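Local coordinates for protein acetyl-CoA acetyltransferase (Elizabethkingia anophelis NUHP1, PDB 6BN2) that probably catalyses the reversible condensation of two acetyl-CoA molecules to acetoacetyl-CoA and free CoA, at residues Val345-Gly349 and Val372-Asn376; Met100-Met104 and Ala392-Val396; Phe320-Asn324 and Arg364-Leu369; Gly121-Met126 and Pro357-Ser363. All coordinates share one frame. Numbering follows the deposited sequence.

Contact 1 (Val345-Gly349 and Val372-Asn376); sequences VNVNG and VLKQN
The loop V345-G349 runs past the C-terminal end of helix 358-375, and the two backbones come nearest at N348 and V372, whose CA atoms lie 7.4 Å apart. After extended V345, N346 takes left-handed angles (phi/psi 51/53); its backbone pairs with F321 of strand 320-323, and its CA-to-CB bond points away from the helix, ND2 bonding to F323 O and E325 OE2. From N346 to G349 the chain makes a type I beta turn, closed by G349 N to N346 O at 3.1 Å. V347 faces the helix with an m rotamer and sets CG2 3.6 Å from V372 CG1. N348 (m) is also directed at the helix: its ND2 lies 3.6 Å from V372 CG2 and donates an almost linear hydrogen bond (176°) to Q375 OE1 at 3.0 Å, while Q375 NE2 binds K201 O. One water donates to N348 OD1 (2.9 Å) and Q375 OE1 (2.8 Å) and accepts from N376 ND2 (3.0 Å). N376 also turns its ND2 back to V372 O at 2.8 Å. With 165 Å² buried, this is a type I turn following edge pairing with strand 320-323 and packing on the end of helix 358-375 in the C-terminal thiolase half.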
loop_
_atom_site.group_PDB
_atom_site.type_symbol
_atom_site.label_atom_id
_atom_site.label_comp_id
_atom_site.label_asym_id
_atom_site.label_seq_id
_atom_site.Cartn_x
_atom_site.Cartn_y
_atom_site.Cartn_z
ATOM N N VAL A 345 -16.645 -25.440 -0.332
ATOM C CA VAL A 345 -15.667 -24.456 -0.785
ATOM C C VAL A 345 -16.208 -23.764 -2.033
ATOM O O VAL A 345 -16.577 -24.435 -3.005
ATOM C CB VAL A 345 -14.294 -25.103 -1.081
ATOM C CG1 VAL A 345 -13.276 -24.032 -1.459
ATOM C CG2 VAL A 345 -13.797 -25.934 0.116
ATOM N N ASN A 346 -16.226 -22.421 -2.006
ATOM C CA ASN A 346 -16.645 -21.583 -3.142
ATOM C C ASN A 346 -18.002 -22.021 -3.676
ATOM O O ASN A 346 -18.164 -22.297 -4.870
ATOM C CB ASN A 346 -15.601 -21.598 -4.268
ATOM C CG ASN A 346 -14.258 -21.062 -3.827
ATOM O OD1 ASN A 346 -14.118 -20.549 -2.726
ATOM N ND2 ASN A 346 -13.257 -21.177 -4.701
ATOM N N VAL A 347 -18.986 -22.112 -2.773
ATOM C CA VAL A 347 -20.249 -22.771 -3.122
ATOM C C VAL A 347 -21.105 -21.956 -4.085
ATOM O O VAL A 347 -21.990 -22.532 -4.744
ATOM C CB VAL A 347 -21.045 -23.138 -1.854
ATOM C CG1 VAL A 347 -20.206 -24.064 -0.949
ATOM C CG2 VAL A 347 -21.519 -21.921 -1.115
ATOM N N ASN A 348 -20.859 -20.646 -4.202
ATOM C CA ASN A 348 -21.567 -19.799 -5.156
ATOM C C ASN A 348 -20.732 -19.521 -6.403
ATOM O O ASN A 348 -21.059 -18.613 -7.174
ATOM C CB ASN A 348 -21.980 -18.474 -4.505
ATOM C CG ASN A 348 -23.067 -18.645 -3.455
ATOM O OD1 ASN A 348 -23.636 -19.731 -3.300
ATOM N ND2 ASN A 348 -23.371 -17.561 -2.733
ATOM N N GLY A 349 -19.668 -20.282 -6.615
ATOM C CA GLY A 349 -18.761 -20.029 -7.714
ATOM C C GLY A 349 -17.531 -19.282 -7.240
ATOM O O GLY A 349 -17.459 -18.773 -6.120
ATOM N N VAL A 372 -22.593 -16.325 1.886
ATOM C CA VAL A 372 -22.665 -17.787 1.898
ATOM C C VAL A 372 -23.063 -18.294 3.281
ATOM O O VAL A 372 -23.928 -19.173 3.417
ATOM C CB VAL A 372 -21.326 -18.400 1.448
ATOM C CG1 VAL A 372 -21.262 -19.878 1.858
ATOM C CG2 VAL A 372 -21.112 -18.240 -0.064
ATOM N N LEU A 373 -22.440 -17.747 4.334
ATOM C CA LEU A 373 -22.786 -18.198 5.682
ATOM C C LEU A 373 -24.254 -17.922 6.010
ATOM O O LEU A 373 -24.934 -18.771 6.593
ATOM C CB LEU A 373 -21.868 -17.546 6.718
ATOM C CG LEU A 373 -20.389 -17.896 6.617
ATOM C CD1 LEU A 373 -19.638 -17.056 7.662
ATOM C CD2 LEU A 373 -20.153 -19.397 6.842
ATOM N N LYS A 374 -24.766 -16.747 5.644
ATOM C CA LYS A 374 -26.162 -16.440 5.944
ATOM C C LYS A 374 -27.106 -17.304 5.118
ATOM O O LYS A 374 -28.124 -17.782 5.634
ATOM C CB LYS A 374 -26.426 -14.953 5.712
ATOM C CG LYS A 374 -25.698 -14.091 6.739
ATOM C CD LYS A 374 -25.958 -12.606 6.558
ATOM C CE LYS A 374 -25.189 -11.828 7.615
ATOM N NZ LYS A 374 -25.571 -12.282 8.987
ATOM N N GLN A 375 -26.767 -17.534 3.842
ATOM C CA GLN A 375 -27.613 -18.348 2.969
ATOM C C GLN A 375 -27.734 -19.777 3.466
ATOM O O GLN A 375 -28.742 -20.450 3.199
ATOM C CB GLN A 375 -27.046 -18.331 1.547
ATOM C CG GLN A 375 -27.240 -16.969 0.866
ATOM C CD GLN A 375 -26.250 -16.698 -0.248
ATOM O OE1 GLN A 375 -25.521 -17.587 -0.685
ATOM N NE2 GLN A 375 -26.210 -15.449 -0.703
ATOM N N ASN A 376 -26.730 -20.252 4.192
ATOM C CA ASN A 376 -26.694 -21.625 4.670
ATOM C C ASN A 376 -26.878 -21.731 6.181
ATOM O O ASN A 376 -26.660 -22.810 6.738
ATOM C CB ASN A 376 -25.377 -22.266 4.221
ATOM C CG ASN A 376 -25.319 -22.455 2.715
ATOM O OD1 ASN A 376 -25.851 -23.437 2.195
ATOM N ND2 ASN A 376 -24.705 -21.514 2.005
HETATM O O HOH W 1 -24.974 -20.330 -0.756
#

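Contact 2 (Met100-Met104 and Ala392-Val396); sequences MKAVM and ASAIV
Residues M100-M104 form one turn of helix 98-111, with M104 N bonded to M100 O at 2.9 Å, and A392-V396 are extended within strand 391-399. The short axes pass 8.9 Å apart at a crossing angle of 52°; the nearest CA pairs are M100 with S393 (6.8 Å) and M104 with I395 (7.9 Å). S393 and I395 direct CA-to-CB at the helix, whereas A392 and A394 point away. Helix 98-111, from the N-terminal half, lies in the buried helical layer of the five-layered thiolase fold and packs on strand 391-399 of the C-terminal half's sheet. M100, extended as t,t with chi3 m, brings SD to 3.5 Å from S393 C and 3.6 Å from A394 N, so the sulfur rests on the strand backbone, and its CE reaches I395 CG2 at 3.8 Å. V103 CG1 meets I395 CD1 at 4.0 Å. M104, with chi1 m, places SD 3.9 Å from S393 CB. The hydroxyl of S393 is hydrogen-bonded outside the pair, to D288 and K94.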
loop_
_atom_site.group_PDB
_atom_site.type_symbol
_atom_site.label_atom_id
_atom_site.label_comp_id
_atom_site.label_asym_id
_atom_site.label_seq_id
_atom_site.Cartn_x
_atom_site.Cartn_y
_atom_site.Cartn_z
ATOM N N MET A 100 -7.647 -8.408 1.144
ATOM C CA MET A 100 -7.767 -9.061 2.444
ATOM C C MET A 100 -6.829 -8.419 3.456
ATOM O O MET A 100 -7.207 -8.222 4.617
ATOM C CB MET A 100 -7.486 -10.561 2.314
ATOM C CG MET A 100 -7.690 -11.311 3.656
ATOM S SD MET A 100 -7.596 -13.101 3.518
ATOM C CE MET A 100 -9.068 -13.458 2.543
ATOM N N LYS A 101 -5.605 -8.088 3.027
ATOM C CA LYS A 101 -4.657 -7.425 3.920
ATOM C C LYS A 101 -5.199 -6.076 4.373
ATOM O O LYS A 101 -5.006 -5.679 5.525
ATOM C CB LYS A 101 -3.311 -7.265 3.204
ATOM C CG LYS A 101 -2.182 -6.698 4.092
ATOM C CD LYS A 101 -1.907 -7.595 5.310
ATOM C CE LYS A 101 -0.630 -7.111 6.035
ATOM N NZ LYS A 101 -0.321 -8.011 7.198
ATOM N N ALA A 102 -5.904 -5.367 3.486
ATOM C CA ALA A 102 -6.553 -4.116 3.889
ATOM C C ALA A 102 -7.524 -4.349 5.043
ATOM O O ALA A 102 -7.543 -3.587 6.018
ATOM C CB ALA A 102 -7.293 -3.493 2.697
ATOM N N VAL A 103 -8.360 -5.385 4.935
ATOM C CA VAL A 103 -9.313 -5.694 6.003
ATOM C C VAL A 103 -8.589 -6.069 7.291
ATOM O O VAL A 103 -8.978 -5.638 8.383
ATOM C CB VAL A 103 -10.265 -6.816 5.551
ATOM C CG1 VAL A 103 -11.096 -7.322 6.750
ATOM C CG2 VAL A 103 -11.171 -6.314 4.415
ATOM N N MET A 104 -7.525 -6.878 7.188
ATOM C CA MET A 104 -6.768 -7.277 8.374
ATOM C C MET A 104 -6.120 -6.076 9.057
ATOM O O MET A 104 -6.176 -5.940 10.286
ATOM C CB MET A 104 -5.711 -8.317 7.973
ATOM C CG MET A 104 -6.344 -9.611 7.474
ATOM S SD MET A 104 -5.150 -10.653 6.567
ATOM C CE MET A 104 -3.811 -10.783 7.743
ATOM N N ALA A 392 0.303 -15.773 1.248
ATOM C CA ALA A 392 -1.143 -15.877 1.294
ATOM C C ALA A 392 -1.625 -15.198 2.562
ATOM O O ALA A 392 -0.872 -15.019 3.522
ATOM C CB ALA A 392 -1.634 -17.343 1.260
ATOM N N SER A 393 -2.894 -14.811 2.550
ATOM C CA SER A 393 -3.560 -14.286 3.730
ATOM C C SER A 393 -4.789 -15.142 3.993
ATOM O O SER A 393 -5.321 -15.759 3.073
ATOM C CB SER A 393 -3.963 -12.808 3.514
ATOM O OG SER A 393 -2.801 -11.975 3.412
ATOM N N ALA A 394 -5.224 -15.185 5.252
ATOM C CA ALA A 394 -6.414 -15.950 5.618
ATOM C C ALA A 394 -7.159 -15.228 6.728
ATOM O O ALA A 394 -6.551 -14.567 7.576
ATOM C CB ALA A 394 -6.053 -17.371 6.090
ATOM N N ILE A 395 -8.484 -15.381 6.746
ATOM C CA ILE A 395 -9.297 -14.733 7.763
ATOM C C ILE A 395 -10.436 -15.674 8.146
ATOM O O ILE A 395 -10.972 -16.397 7.299
ATOM C CB ILE A 395 -9.806 -13.359 7.268
ATOM C CG1 ILE A 395 -10.522 -12.596 8.385
ATOM C CG2 ILE A 395 -10.704 -13.512 6.000
ATOM C CD1 ILE A 395 -10.807 -11.131 7.993
ATOM N N VAL A 396 -10.759 -15.701 9.440
ATOM C CA VAL A 396 -11.857 -16.501 9.984
ATOM C C VAL A 396 -12.922 -15.538 10.479
ATOM O O VAL A 396 -12.610 -14.594 11.218
ATOM C CB VAL A 396 -11.355 -17.412 11.124
ATOM C CG1 VAL A 396 -12.524 -18.196 11.741
ATOM C CG2 VAL A 396 -10.274 -18.360 10.601
#

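Contact 3 (Phe320-Asn324 and Arg364-Leu369); sequences FFEFN and RIIVTL
E322 lies over the helix face made by I365, T368 and L369, and 107 Å² of it is covered. Strand 320-323, in the sheet of the C-terminal thiolase half, pairs with strand 380-387 on one side and with K344 and N346 on the other; helix 358-375 packs across it. Their short axes run nearly antiparallel (159°), 8.5 Å apart, with E322 and I365 nearest (CA to CA 6.1 Å). The m,m rotamer of E322 folds its chain along the helix: CG is 3.6 Å from I365 O and 3.7 Å from L369 CB, and OE1 is 3.8 Å from T368 CG2. At the strand's start, F320 O sits 3.7 Å from L369 CD1. At the other end, N324 OD1 lies 3.8 Å from I365 CG2, and the N324 side chain packs on H356, beside the predicted active site. R364 NH1 donates to T368 OG1 at 2.9 Å, and that hydroxyl also bonds to E205. A water donates to N324 OD1 (2.9 Å) and accepts weakly from R364 NH2 (3.3 Å). E322 OE2 and R364 NH1, 4.2 Å apart, make no salt bridge; a water lies between, 2.6 Å from OE2 and 2.8 Å from NH1, from which it accepts.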
loop_
_atom_site.group_PDB
_atom_site.type_symbol
_atom_site.label_atom_id
_atom_site.label_comp_id
_atom_site.label_asym_id
_atom_site.label_seq_id
_atom_site.Cartn_x
_atom_site.Cartn_y
_atom_site.Cartn_z
ATOM N N PHE A 320 -18.018 -23.153 5.969
ATOM C CA PHE A 320 -17.843 -22.818 4.560
ATOM C C PHE A 320 -16.543 -22.070 4.369
ATOM O O PHE A 320 -16.097 -21.337 5.256
ATOM C CB PHE A 320 -19.019 -21.981 4.028
ATOM C CG PHE A 320 -20.267 -22.781 3.894
ATOM C CD1 PHE A 320 -21.184 -22.852 4.940
ATOM C CD2 PHE A 320 -20.489 -23.541 2.753
ATOM C CE1 PHE A 320 -22.326 -23.659 4.835
ATOM C CE2 PHE A 320 -21.636 -24.336 2.632
ATOM C CZ PHE A 320 -22.551 -24.397 3.675
ATOM N N PHE A 321 -15.956 -22.250 3.183
ATOM C CA PHE A 321 -14.661 -21.675 2.833
ATOM C C PHE A 321 -14.781 -20.893 1.537
ATOM O O PHE A 321 -15.514 -21.296 0.626
ATOM C CB PHE A 321 -13.589 -22.751 2.604
ATOM C CG PHE A 321 -13.358 -23.652 3.778
ATOM C CD1 PHE A 321 -14.179 -24.755 3.993
ATOM C CD2 PHE A 321 -12.294 -23.424 4.647
ATOM C CE1 PHE A 321 -13.958 -25.616 5.067
ATOM C CE2 PHE A 321 -12.064 -24.277 5.733
ATOM C CZ PHE A 321 -12.894 -25.371 5.939
ATOM N N GLU A 322 -14.003 -19.811 1.431
ATOM C CA GLU A 322 -13.791 -19.126 0.156
ATOM C C GLU A 322 -12.292 -19.097 -0.078
ATOM O O GLU A 322 -11.572 -18.403 0.643
ATOM C CB GLU A 322 -14.353 -17.704 0.166
ATOM C CG GLU A 322 -15.855 -17.633 0.074
ATOM C CD GLU A 322 -16.355 -17.856 -1.341
ATOM O OE1 GLU A 322 -17.407 -18.515 -1.485
ATOM O OE2 GLU A 322 -15.716 -17.372 -2.300
ATOM N N PHE A 323 -11.821 -19.872 -1.050
ATOM C CA PHE A 323 -10.426 -19.860 -1.486
ATOM C C PHE A 323 -10.379 -19.255 -2.880
ATOM O O PHE A 323 -11.006 -19.792 -3.800
ATOM C CB PHE A 323 -9.843 -21.274 -1.537
ATOM C CG PHE A 323 -9.390 -21.808 -0.222
ATOM C CD1 PHE A 323 -8.112 -21.534 0.242
ATOM C CD2 PHE A 323 -10.204 -22.647 0.516
ATOM C CE1 PHE A 323 -7.668 -22.054 1.455
ATOM C CE2 PHE A 323 -9.772 -23.162 1.723
ATOM C CZ PHE A 323 -8.508 -22.866 2.195
ATOM N N ASN A 324 -9.624 -18.167 -3.055
ATOM C CA ASN A 324 -9.664 -17.525 -4.359
ATOM C C ASN A 324 -9.112 -18.447 -5.438
ATOM O O ASN A 324 -8.085 -19.106 -5.252
ATOM C CB ASN A 324 -8.898 -16.212 -4.374
ATOM C CG ASN A 324 -9.261 -15.370 -5.596
ATOM O OD1 ASN A 324 -10.438 -15.056 -5.822
ATOM N ND2 ASN A 324 -8.262 -15.021 -6.395
ATOM N N ARG A 364 -13.221 -9.139 -1.811
ATOM C CA ARG A 364 -14.432 -9.634 -2.462
ATOM C C ARG A 364 -14.837 -11.001 -1.908
ATOM O O ARG A 364 -16.024 -11.246 -1.640
ATOM C CB ARG A 364 -14.193 -9.680 -3.976
ATOM C CG ARG A 364 -15.466 -9.775 -4.831
ATOM C CD ARG A 364 -16.067 -11.190 -4.820
ATOM N NE ARG A 364 -15.180 -12.171 -5.456
ATOM C CZ ARG A 364 -15.388 -13.488 -5.431
ATOM N NH1 ARG A 364 -16.420 -13.994 -4.761
ATOM N NH2 ARG A 364 -14.554 -14.305 -6.058
ATOM N N ILE A 365 -13.868 -11.906 -1.711
ATOM C CA ILE A 365 -14.243 -13.233 -1.221
ATOM C C ILE A 365 -14.748 -13.188 0.225
ATOM O O ILE A 365 -15.526 -14.060 0.621
ATOM C CB ILE A 365 -13.092 -14.252 -1.378
ATOM C CG1 ILE A 365 -11.860 -13.883 -0.548
ATOM C CG2 ILE A 365 -12.748 -14.432 -2.875
ATOM C CD1 ILE A 365 -10.758 -14.983 -0.611
ATOM N N ILE A 366 -14.367 -12.170 1.006
ATOM C CA ILE A 366 -14.966 -11.991 2.332
ATOM C C ILE A 366 -16.426 -11.565 2.210
ATOM O O ILE A 366 -17.299 -12.064 2.938
ATOM C CB ILE A 366 -14.165 -10.962 3.147
ATOM C CG1 ILE A 366 -12.693 -11.369 3.227
ATOM C CG2 ILE A 366 -14.747 -10.855 4.547
ATOM C CD1 ILE A 366 -11.828 -10.289 3.919
ATOM N N VAL A 367 -16.706 -10.615 1.313
ATOM C CA VAL A 367 -18.084 -10.193 1.047
ATOM C C VAL A 367 -18.934 -11.403 0.677
ATOM O O VAL A 367 -20.020 -11.627 1.234
ATOM C CB VAL A 367 -18.110 -9.132 -0.071
ATOM C CG1 VAL A 367 -19.562 -8.729 -0.409
ATOM C CG2 VAL A 367 -17.294 -7.889 0.334
ATOM N N THR A 368 -18.427 -12.222 -0.248
ATOM C CA THR A 368 -19.179 -13.396 -0.675
ATOM C C THR A 368 -19.339 -14.398 0.464
ATOM O O THR A 368 -20.430 -14.945 0.655
ATOM C CB THR A 368 -18.487 -14.033 -1.879
ATOM O OG1 THR A 368 -18.494 -13.089 -2.954
ATOM C CG2 THR A 368 -19.203 -15.313 -2.321
ATOM N N LEU A 369 -18.267 -14.640 1.227
ATOM C CA LEU A 369 -18.329 -15.581 2.352
ATOM C C LEU A 369 -19.398 -15.178 3.363
ATOM O O LEU A 369 -20.139 -16.033 3.860
ATOM C CB LEU A 369 -16.959 -15.662 3.028
ATOM C CG LEU A 369 -16.909 -16.580 4.253
ATOM C CD1 LEU A 369 -17.154 -18.033 3.840
ATOM C CD2 LEU A 369 -15.546 -16.460 4.926
HETATM O O HOH W 2 -16.168 -16.772 -4.781
HETATM O O HOH W 3 -12.632 -16.998 -6.026
#

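Contact 4 (Gly121-Met126 and Pro357-Ser363); sequences GGMENM and PLGSSGS
Backbone packing dominates here: residues G121-E124 of strand 117-125 and the first turns of helix 358-375 approach to 5.1 Å between short axes, at a signed angle of -150°. The nearest CA pairs are G122 with S360 (3.9 Å), E124 with P357 (5.3 Å) and G121 with S363 (5.5 Å). Glycines make this closeness possible: an ideal CB on G122 would lie 1.9 Å from G359 O, and an ideal CB on G359 would fall 2.5 Å from E124 OE1. A CA-H...O contact joins G122 CA to G359 O at 3.2 Å. Both segments are buried in the middle of the thiolase fold, where its two halves meet; S361 OG is hydrogen-bonded to ND1 of H356, the predicted proton acceptor. Among polar contacts, G359 N gives a weak hydrogen bond to E124 OE1 (2.7 Å, 127°); E124 is also held by V64 N (OE1) and L65 N (OE2). S360 OG and S363 OG bond to S262 OG. Around M126 the contact is apolar, M126 CE reaching L358 CG at 3.6 Å.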
loop_
_atom_site.group_PDB
_atom_site.type_symbol
_atom_site.label_atom_id
_atom_site.label_comp_id
_atom_site.label_asym_id
_atom_site.label_seq_id
_atom_site.Cartn_x
_atom_site.Cartn_y
_atom_site.Cartn_z
ATOM N N GLY A 121 -11.177 -2.374 1.823
ATOM C CA GLY A 121 -11.622 -3.050 0.614
ATOM C C GLY A 121 -10.522 -3.073 -0.422
ATOM O O GLY A 121 -9.337 -3.095 -0.077
ATOM N N GLY A 122 -10.906 -3.075 -1.693
ATOM C CA GLY A 122 -9.922 -3.153 -2.757
ATOM C C GLY A 122 -10.557 -2.802 -4.079
ATOM O O GLY A 122 -11.792 -2.781 -4.222
ATOM N N MET A 123 -9.694 -2.521 -5.051
ATOM C CA MET A 123 -10.157 -2.020 -6.335
ATOM C C MET A 123 -9.100 -2.320 -7.388
ATOM O O MET A 123 -7.900 -2.289 -7.101
ATOM C CB MET A 123 -10.427 -0.502 -6.256
ATOM C CG MET A 123 -9.175 0.327 -5.897
ATOM S SD MET A 123 -9.625 1.993 -5.356
ATOM C CE MET A 123 -8.002 2.631 -4.829
ATOM N N GLU A 124 -9.553 -2.564 -8.616
ATOM C CA GLU A 124 -8.610 -2.787 -9.701
ATOM C C GLU A 124 -9.332 -2.555 -11.015
ATOM O O GLU A 124 -10.462 -3.012 -11.200
ATOM C CB GLU A 124 -8.030 -4.210 -9.676
ATOM C CG GLU A 124 -6.620 -4.278 -10.284
ATOM C CD GLU A 124 -5.558 -3.769 -9.305
ATOM O OE1 GLU A 124 -5.385 -4.398 -8.231
ATOM O OE2 GLU A 124 -4.929 -2.734 -9.597
ATOM N N ASN A 125 -8.671 -1.862 -11.932
ATOM C CA ASN A 125 -9.134 -1.854 -13.315
ATOM C C ASN A 125 -7.961 -2.347 -14.152
ATOM O O ASN A 125 -7.044 -1.585 -14.476
ATOM C CB ASN A 125 -9.624 -0.482 -13.755
ATOM C CG ASN A 125 -10.260 -0.544 -15.119
ATOM O OD1 ASN A 125 -9.654 -1.075 -16.039
ATOM N ND2 ASN A 125 -11.508 -0.079 -15.242
ATOM N N MET A 126 -7.980 -3.640 -14.464
ATOM C CA MET A 126 -6.874 -4.217 -15.206
ATOM C C MET A 126 -6.889 -3.749 -16.654
ATOM O O MET A 126 -5.821 -3.626 -17.263
ATOM C CB MET A 126 -6.933 -5.734 -15.064
ATOM C CG MET A 126 -6.805 -6.103 -13.580
ATOM S SD MET A 126 -6.767 -7.871 -13.196
ATOM C CE MET A 126 -5.122 -8.342 -13.765
ATOM N N PRO A 357 -10.221 -9.226 -10.313
ATOM C CA PRO A 357 -9.514 -7.932 -10.275
ATOM C C PRO A 357 -8.567 -7.939 -9.094
ATOM O O PRO A 357 -9.013 -7.954 -7.944
ATOM C CB PRO A 357 -10.651 -6.908 -10.087
ATOM C CG PRO A 357 -11.989 -7.742 -10.137
ATOM C CD PRO A 357 -11.566 -9.129 -9.728
ATOM N N LEU A 358 -7.255 -7.970 -9.372
ATOM C CA LEU A 358 -6.290 -8.412 -8.358
ATOM C C LEU A 358 -6.515 -7.764 -6.990
ATOM O O LEU A 358 -6.640 -8.461 -5.977
ATOM C CB LEU A 358 -4.853 -8.119 -8.821
ATOM C CG LEU A 358 -4.441 -8.625 -10.206
ATOM C CD1 LEU A 358 -2.926 -8.335 -10.396
ATOM C CD2 LEU A 358 -4.739 -10.106 -10.386
ATOM N N GLY A 359 -6.529 -6.428 -6.935
ATOM C CA GLY A 359 -6.543 -5.746 -5.645
ATOM C C GLY A 359 -7.858 -5.814 -4.903
ATOM O O GLY A 359 -7.884 -5.497 -3.710
ATOM N N SER A 360 -8.933 -6.253 -5.569
ATOM C CA SER A 360 -10.245 -6.365 -4.947
ATOM C C SER A 360 -10.567 -7.774 -4.481
ATOM O O SER A 360 -11.311 -7.928 -3.510
ATOM C CB SER A 360 -11.324 -5.892 -5.941
ATOM O OG SER A 360 -12.640 -6.117 -5.425
ATOM N N SER A 361 -10.021 -8.809 -5.129
ATOM C CA SER A 361 -10.485 -10.174 -4.859
ATOM C C SER A 361 -10.348 -10.583 -3.392
ATOM O O SER A 361 -11.180 -11.342 -2.886
ATOM C CB SER A 361 -9.737 -11.163 -5.745
ATOM O OG SER A 361 -10.170 -10.995 -7.093
ATOM N N GLY A 362 -9.285 -10.148 -2.711
ATOM C CA GLY A 362 -9.079 -10.569 -1.335
ATOM C C GLY A 362 -10.140 -10.075 -0.373
ATOM O O GLY A 362 -10.443 -10.749 0.622
ATOM N N SER A 363 -10.702 -8.889 -0.626
ATOM C CA SER A 363 -11.874 -8.475 0.135
ATOM C C SER A 363 -13.173 -8.981 -0.481
ATOM O O SER A 363 -14.128 -9.240 0.255
ATOM C CB SER A 363 -11.910 -6.940 0.285
ATOM O OG SER A 363 -11.515 -6.269 -0.907
#

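In the fold
From the N terminus, helix 98-111 supplies the first half of contact 2 and the following strand 117-125 the first half of contact 4. Contact 2, closed by strand 391-399 near the C terminus, spans 287 residues and encloses the other three. Strand 320-323 and then loop 345-349 open contacts 3 and 1; helix 358-375 closes 4, 3 and 1 in that order along its length, so these three cross one another. The contacts also touch: N376 CB lies 3.4 Å from F320 CE1 between contacts 1 and 3, M100 CE 3.9 Å from I365 CD1 between 2 and 3, and M100 CB 3.4 Å from G362 O between 2 and 4. Contacts 2 and 4 join the N- and C-terminal halves.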